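Local coordinates for protein YSC84 (Saccharomyces cerevisiae, PDB 2A08) that contributes to actin cytoskeleton organization, fluid-phase endocytosis and vesicle trafficking, and is represented here by its SH3 domain, at residues A[42-46]-A[47-51]. Numbering follows the deposited sequence. Where two conformers were deposited one is given.
Sequences TGRTN and GKEGI
R44 and E49 lie side by side as a non-hydrogen-bonded pair of an antiparallel hairpin. R44 CG is 3.9 Å from E49 CG. R44 CD comes 3.4 Å from E49 OE2, where the chain bends at chi3 (65°). E49 OE2 lies at the guanidinium edge, near its plane. The guanidinium and carboxylate planes are turned only 19° from each other. The salt bridge is long, with R44 NH1 3.8 Å from E49 OE2. With an alanine in place of R44, the E49 carboxylate would probably lose this charge partner, and the E49 CG its contact with R44 CG. On the same face, T42 OG1 meets I51 CG2 at 3.8 Å. G43 N donates to G50 O at 2.9 Å, almost straight at 175°, and G50 N returns a bond to G43 O. T45 and K48 exchange two backbone hydrogen bonds, closing a type I' turn through N46 and G47, both with positive phi. On the other face, T45 OG1 hydrogen-bonds to V27 O. Strands 40-45 and 48-53 form the distal hairpin of the SH3 barrel. Strand 40-45 also pairs with strand 27-30, while I51 bonds through its backbone to G18 and L20.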
# COMPACT_ATOMS: atom_id res chain seq x y z
N THR A 42 2.52 4.02 -3.62
CA THR A 42 1.52 4.98 -3.16
C THR A 42 0.13 4.40 -3.28
O THR A 42 -0.28 3.98 -4.35
CB THR A 42 1.69 6.23 -3.93
OG1 THR A 42 3.05 6.67 -3.75
CG2 THR A 42 0.83 7.36 -3.35
N GLY A 43 -0.63 4.41 -2.18
CA GLY A 43 -1.95 3.81 -2.18
C GLY A 43 -2.99 4.53 -1.37
O GLY A 43 -2.74 5.57 -0.74
N ARG A 44 -4.18 3.96 -1.43
CA ARG A 44 -5.38 4.51 -0.77
C ARG A 44 -6.17 3.35 -0.17
O ARG A 44 -6.36 2.36 -0.85
CB ARG A 44 -6.25 5.20 -1.82
CG ARG A 44 -7.60 5.77 -1.33
CD ARG A 44 -8.18 6.82 -2.32
NE ARG A 44 -8.56 6.27 -3.64
CZ ARG A 44 -8.81 7.00 -4.76
NH1 ARG A 44 -8.63 8.32 -4.80
NH2 ARG A 44 -9.18 6.38 -5.87
N THR A 45 -6.65 3.46 1.06
CA THR A 45 -7.61 2.48 1.56
C THR A 45 -8.46 3.14 2.66
O THR A 45 -7.94 3.92 3.43
CB THR A 45 -6.87 1.20 2.04
OG1 THR A 45 -7.80 0.15 2.33
CG2 THR A 45 -6.12 1.43 3.32
N ASN A 46 -9.76 2.86 2.62
CA ASN A 46 -10.74 3.42 3.56
C ASN A 46 -10.56 4.95 3.83
O ASN A 46 -10.56 5.40 4.98
CB ASN A 46 -10.73 2.63 4.88
CG ASN A 46 -11.04 1.12 4.70
OD1 ASN A 46 -10.41 0.25 5.33
ND2 ASN A 46 -12.02 0.81 3.86
N GLY A 47 -10.39 5.72 2.75
CA GLY A 47 -10.38 7.17 2.80
C GLY A 47 -9.09 7.88 3.15
O GLY A 47 -9.06 9.11 3.31
N LYS A 48 -8.01 7.12 3.27
CA LYS A 48 -6.70 7.71 3.49
C LYS A 48 -5.71 7.24 2.47
O LYS A 48 -5.93 6.25 1.80
CB LYS A 48 -6.21 7.36 4.87
CG LYS A 48 -7.00 8.07 5.95
CD LYS A 48 -6.59 7.60 7.34
CE LYS A 48 -6.69 6.09 7.49
NZ LYS A 48 -7.57 5.62 8.61
N GLU A 49 -4.62 7.98 2.35
CA GLU A 49 -3.63 7.75 1.32
C GLU A 49 -2.25 7.97 1.85
O GLU A 49 -2.05 8.65 2.85
CB GLU A 49 -3.85 8.69 0.14
CG GLU A 49 -5.32 8.74 -0.27
CD GLU A 49 -5.70 9.94 -1.07
OE1 GLU A 49 -5.31 11.07 -0.67
OE2 GLU A 49 -6.45 9.76 -2.07
N GLY A 50 -1.29 7.38 1.16
CA GLY A 50 0.09 7.62 1.47
C GLY A 50 0.98 6.51 0.96
O GLY A 50 0.54 5.65 0.17
N ILE A 51 2.20 6.46 1.45
CA ILE A 51 3.19 5.52 0.95
C ILE A 51 3.35 4.32 1.87
O ILE A 51 3.02 4.41 3.07
CB ILE A 51 4.59 6.21 0.69
CG1 ILE A 51 5.28 6.69 2.00
CG2 ILE A 51 4.46 7.32 -0.33
CD1 ILE A 51 6.77 6.95 1.77